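PDB 6VXC: trans-4-hydroxy-L-proline dehydratase from Clostridioides difficile 70-100-2010, which catalyses the glycyl-radical dehydration of trans-4-hydroxy-L-proline to (S)-1-pyrroline-5-carboxylate in the anaerobic degradation of hydroxyproline. Local coordinates for residues K272-T275 and Y276-I280; Q281-W284 and F285-G289. All coordinates share one frame; numbering follows the deposited sequence.

Contact 1 (K272-T275 and Y276-I280); sequences KPET and YHQAI
Thr-275 and Gln-278 meet where the loop 272-275 turns into the helix, each side chain reaching back to a backbone N-H of the other residue, the two side chains crossing at a slant. Thr-275 OG1 sits between its own backbone N and carbonyl carbon (chi1 70°), which turns the hydroxyl toward the N-H groups of the first turn, where it accepts from Gln-278 N at 3.0 Å. An N-H...O angle of 161° marks this bond as nearly straight.

Gln-278 reaches back the other way. Its CG stands beside the backbone N and the chain runs extended beyond it, placing Gln-278 OE1 2.8 Å from Glu-274 N, with 154° at the hydrogen. Gln-278 OE1 also takes a second, weak bond from Thr-275 N (3.4 Å), so two successive loop amides converge on one amide oxygen. Along the way Gln-278 CG passes 3.3 Å from Thr-275 OG1.

Pro-273 supplies the apolar part: its CB packs against the start of the helix, 3.5 Å from Ala-279 N and 4.1 Å from Ala-279 CB. The first helical backbone bond follows, from Ala-279 N to Thr-275 O at 2.8 Å. Outside the two segments, Asp-316 OD2 accepts from Tyr-276 N. Reciprocal bonds between Thr-275 at the N-cap and Gln-278 three residues on, one of them weak, make this a capping box at the start of helix 276-293.

Contact 2 (Q281-W284 and F285-G289); sequences QMYW and FVHIG
His-287 lies against Trp-284 and Tyr-283 at once, and this corner is the tight part of the contact. Its imidazole forms an offset stack with the six-membered ring of the indole, with centroids 4.2 Å apart and planes only 18° from parallel; Trp-284 CZ3 stands over the centre of the imidazole face. At the imidazole edge, and in its plane, Tyr-283 OH meets His-287 ND1 at 2.8 Å. The hydrogen-bond angle of 175° is almost linear, though either atom could be the donor. One partner on a face and another at the edge should together restrict rotation of the imidazole.

Farther along the indole, Ile-288 CG1 makes a CH-pi contact over the face of the five-membered ring, 4.0 Å from its centroid. Trp-284 NE1 is satisfied by Gly-91 O. Tyr-283, Trp-284 and His-287 form an aromatic cluster built on the three- and four-residue spacing of an alpha-helix, and Phe-338 of helix 324-339 extends it, meeting Trp-284 edge-to-face.

On another flank, Gln-281 folds over Phe-285. The bend at chi2 brings Gln-281 NE2 over the centre of the phenyl face, 3.1 Å above its plane, while the amide plane is inclined by 35° to the ring. Val-90 O accepts a hydrogen bond from this nitrogen.

Packing is looser between Met-282 and Val-286, where side chains approach no nearer than 4.1 Å, from Met-282 SD to Val-286 CG2. This looser side is not a solvent face: all eight touching residues are buried, and Ile-187 of helix 186-189 packs on both Met-282 and Val-286.

How the contacts relate
Following the chain from the N terminus, contact 1 comes first, turning the loop after helix 252-267 into helix 276-293. Contact 2 lies in series beyond it, farther along that helix; neither encloses or crosses the other, and neither closes a long loop. Their centres are about 11 Å apart, yet they touch: Pro-273 CD packs on Met-282 CE at 3.9 Å. Both lie away from the glycyl-radical site and the probable active-site residues, contact 2 nearer the centre of the chain. Helices 252-267 and 324-339 flank both contacts, whereas helix 305-318 packs on the capped end and helix 186-189 on the later turns.

Contact 1 (K272-T275 and Y276-I280)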
loop_
_atom_site.group_PDB
_atom_site.type_symbol
_atom_site.label_atom_id
_atom_site.label_comp_id
_atom_site.label_asym_id
_atom_site.label_seq_id
_atom_site.Cartn_x
_atom_site.Cartn_y
_atom_site.Cartn_z
ATOM N N LYS A 272 8.034 -27.349 7.125
ATOM C CA LYS A 272 8.896 -26.292 6.625
ATOM C C LYS A 272 9.358 -26.638 5.209
ATOM O O LYS A 272 9.511 -27.813 4.863
ATOM C CB LYS A 272 10.110 -26.077 7.533
ATOM C CG LYS A 272 11.237 -27.097 7.419
ATOM C CD LYS A 272 12.486 -26.629 8.179
ATOM C CE LYS A 272 13.552 -27.722 8.306
ATOM N NZ LYS A 272 13.244 -28.716 9.371
ATOM N N PRO A 273 9.536 -25.634 4.355
ATOM C CA PRO A 273 10.005 -25.911 2.990
ATOM C C PRO A 273 11.425 -26.458 3.005
ATOM O O PRO A 273 12.255 -26.051 3.814
ATOM C CB PRO A 273 9.935 -24.537 2.306
ATOM C CG PRO A 273 10.076 -23.567 3.427
ATOM C CD PRO A 273 9.360 -24.193 4.606
ATOM N N GLU A 274 11.687 -27.415 2.116
ATOM C CA GLU A 274 13.015 -27.998 1.977
ATOM C C GLU A 274 13.739 -27.559 0.709
ATOM O O GLU A 274 14.963 -27.667 0.650
ATOM C CB GLU A 274 12.923 -29.532 1.973
ATOM C CG GLU A 274 12.281 -30.125 3.220
ATOM C CD GLU A 274 13.143 -29.986 4.461
ATOM O OE1 GLU A 274 14.353 -29.706 4.318
ATOM O OE2 GLU A 274 12.609 -30.139 5.584
ATOM N N THR A 275 13.015 -27.076 -0.295
ATOM C CA THR A 275 13.585 -26.683 -1.574
ATOM C C THR A 275 13.109 -25.279 -1.943
ATOM O O THR A 275 12.130 -24.770 -1.397
ATOM C CB THR A 275 13.191 -27.667 -2.680
ATOM O OG1 THR A 275 11.796 -27.519 -2.958
ATOM C CG2 THR A 275 13.466 -29.140 -2.245
ATOM N N TYR A 276 13.824 -24.667 -2.895
ATOM C CA TYR A 276 13.462 -23.354 -3.425
ATOM C C TYR A 276 12.035 -23.350 -3.958
ATOM O O TYR A 276 11.268 -22.411 -3.711
ATOM C CB TYR A 276 14.473 -22.989 -4.513
ATOM C CG TYR A 276 14.294 -21.723 -5.328
ATOM C CD1 TYR A 276 13.432 -21.691 -6.410
ATOM C CD2 TYR A 276 15.081 -20.595 -5.076
ATOM C CE1 TYR A 276 13.313 -20.571 -7.182
ATOM C CE2 TYR A 276 14.974 -19.465 -5.851
ATOM C CZ TYR A 276 14.086 -19.463 -6.911
ATOM O OH TYR A 276 13.950 -18.367 -7.709
ATOM N N HIS A 277 11.682 -24.379 -4.723
ATOM C CA HIS A 277 10.314 -24.545 -5.204
ATOM C C HIS A 277 9.328 -24.579 -4.033
ATOM O O HIS A 277 8.301 -23.898 -4.049
ATOM C CB HIS A 277 10.236 -25.846 -6.005
ATOM C CG HIS A 277 8.985 -26.023 -6.794
ATOM N ND1 HIS A 277 7.758 -25.560 -6.377
ATOM C CD2 HIS A 277 8.760 -26.677 -7.954
ATOM C CE1 HIS A 277 6.837 -25.884 -7.268
ATOM N NE2 HIS A 277 7.421 -26.572 -8.233
ATOM N N GLN A 278 9.631 -25.377 -3.007
ATOM C CA GLN A 278 8.729 -25.476 -1.861
ATOM C C GLN A 278 8.652 -24.163 -1.096
ATOM O O GLN A 278 7.598 -23.844 -0.542
ATOM C CB GLN A 278 9.168 -26.599 -0.920
ATOM C CG GLN A 278 8.904 -27.966 -1.499
ATOM C CD GLN A 278 9.666 -29.070 -0.805
ATOM O OE1 GLN A 278 10.201 -28.892 0.290
ATOM N NE2 GLN A 278 9.717 -30.220 -1.440
ATOM N N ALA A 279 9.760 -23.417 -1.035
ATOM C CA ALA A 279 9.757 -22.128 -0.351
ATOM C C ALA A 279 8.801 -21.152 -1.024
ATOM O O ALA A 279 8.079 -20.412 -0.347
ATOM C CB ALA A 279 11.168 -21.553 -0.284
ATOM N N ILE A 280 8.776 -21.145 -2.356
ATOM C CA ILE A 280 7.869 -20.252 -3.067
ATOM C C ILE A 280 6.423 -20.689 -2.873
ATOM O O ILE A 280 5.534 -19.856 -2.658
ATOM C CB ILE A 280 8.257 -20.159 -4.557
ATOM C CG1 ILE A 280 9.598 -19.421 -4.720
ATOM C CG2 ILE A 280 7.124 -19.530 -5.370
ATOM C CD1 ILE A 280 10.132 -19.448 -6.124
#

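Contact 2 (Q281-W284 and F285-G289)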
loop_
_atom_site.group_PDB
_atom_site.type_symbol
_atom_site.label_atom_id
_atom_site.label_comp_id
_atom_site.label_asym_id
_atom_site.label_seq_id
_atom_site.Cartn_x
_atom_site.Cartn_y
_atom_site.Cartn_z
ATOM N N GLN A 281 6.160 -21.996 -2.950
ATOM C CA GLN A 281 4.797 -22.474 -2.756
ATOM C C GLN A 281 4.322 -22.235 -1.327
ATOM O O GLN A 281 3.158 -21.883 -1.114
ATOM C CB GLN A 281 4.700 -23.961 -3.121
ATOM C CG GLN A 281 3.294 -24.577 -2.965
ATOM C CD GLN A 281 2.267 -24.010 -3.947
ATOM O OE1 GLN A 281 2.282 -24.346 -5.121
ATOM N NE2 GLN A 281 1.353 -23.169 -3.457
ATOM N N MET A 282 5.205 -22.402 -0.341
ATOM C CA MET A 282 4.843 -22.074 1.040
ATOM C C MET A 282 4.454 -20.599 1.159
ATOM O O MET A 282 3.405 -20.268 1.723
ATOM C CB MET A 282 5.997 -22.415 1.997
ATOM C CG MET A 282 5.870 -21.854 3.430
ATOM S SD MET A 282 4.554 -22.624 4.430
ATOM C CE MET A 282 5.510 -23.856 5.294
ATOM N N TYR A 283 5.274 -19.696 0.615
ATOM C CA TYR A 283 4.909 -18.289 0.679
ATOM C C TYR A 283 3.541 -18.059 0.054
ATOM O O TYR A 283 2.700 -17.360 0.631
ATOM C CB TYR A 283 5.939 -17.374 0.000
ATOM C CG TYR A 283 5.284 -16.016 -0.103
ATOM C CD1 TYR A 283 5.213 -15.181 1.003
ATOM C CD2 TYR A 283 4.582 -15.651 -1.241
ATOM C CE1 TYR A 283 4.541 -13.987 0.946
ATOM C CE2 TYR A 283 3.895 -14.454 -1.301
ATOM C CZ TYR A 283 3.874 -13.638 -0.199
ATOM O OH TYR A 283 3.200 -12.459 -0.253
ATOM N N TRP A 284 3.296 -18.638 -1.132
ATOM C CA TRP A 284 2.059 -18.325 -1.839
ATOM C C TRP A 284 0.831 -18.861 -1.108
ATOM O O TRP A 284 -0.224 -18.219 -1.117
ATOM C CB TRP A 284 2.093 -18.841 -3.284
ATOM C CG TRP A 284 0.902 -18.297 -4.017
ATOM C CD1 TRP A 284 -0.152 -19.001 -4.515
ATOM C CD2 TRP A 284 0.611 -16.910 -4.260
ATOM N NE1 TRP A 284 -1.070 -18.147 -5.070
ATOM C CE2 TRP A 284 -0.624 -16.857 -4.935
ATOM C CE3 TRP A 284 1.286 -15.715 -3.991
ATOM C CZ2 TRP A 284 -1.210 -15.656 -5.326
ATOM C CZ3 TRP A 284 0.706 -14.516 -4.391
ATOM C CH2 TRP A 284 -0.533 -14.500 -5.049
ATOM N N PHE A 285 0.937 -20.045 -0.490
ATOM C CA PHE A 285 -0.166 -20.558 0.322
ATOM C C PHE A 285 -0.464 -19.623 1.490
ATOM O O PHE A 285 -1.629 -19.329 1.790
ATOM C CB PHE A 285 0.162 -21.963 0.837
ATOM C CG PHE A 285 -0.149 -23.075 -0.140
ATOM C CD1 PHE A 285 -1.179 -22.946 -1.071
ATOM C CD2 PHE A 285 0.571 -24.267 -0.103
ATOM C CE1 PHE A 285 -1.472 -23.978 -1.967
ATOM C CE2 PHE A 285 0.285 -25.313 -0.995
ATOM C CZ PHE A 285 -0.739 -25.171 -1.926
ATOM N N VAL A 286 0.582 -19.170 2.179
ATOM C CA VAL A 286 0.407 -18.208 3.264
ATOM C C VAL A 286 -0.244 -16.935 2.732
ATOM O O VAL A 286 -1.133 -16.365 3.367
ATOM C CB VAL A 286 1.756 -17.910 3.949
ATOM C CG1 VAL A 286 1.602 -16.783 4.966
ATOM C CG2 VAL A 286 2.350 -19.155 4.600
ATOM N N HIS A 287 0.185 -16.476 1.557
ATOM C CA HIS A 287 -0.420 -15.298 0.936
ATOM C C HIS A 287 -1.918 -15.500 0.698
ATOM O O HIS A 287 -2.739 -14.680 1.117
ATOM C CB HIS A 287 0.311 -14.992 -0.380
ATOM C CG HIS A 287 -0.177 -13.774 -1.095
ATOM N ND1 HIS A 287 0.594 -12.643 -1.252
ATOM C CD2 HIS A 287 -1.337 -13.528 -1.752
ATOM C CE1 HIS A 287 -0.083 -11.739 -1.935
ATOM N NE2 HIS A 287 -1.254 -12.252 -2.261
ATOM N N ILE A 288 -2.293 -16.614 0.064
ATOM C CA ILE A 288 -3.706 -16.922 -0.142
ATOM C C ILE A 288 -4.432 -16.953 1.195
ATOM O O ILE A 288 -5.567 -16.484 1.317
ATOM C CB ILE A 288 -3.864 -18.261 -0.887
ATOM C CG1 ILE A 288 -3.303 -18.145 -2.307
ATOM C CG2 ILE A 288 -5.333 -18.695 -0.932
ATOM C CD1 ILE A 288 -4.025 -17.120 -3.128
ATOM N N GLY A 289 -3.799 -17.526 2.205
ATOM C CA GLY A 289 -4.392 -17.623 3.516
ATOM C C GLY A 289 -4.702 -16.284 4.156
ATOM O O GLY A 289 -5.856 -16.036 4.533
#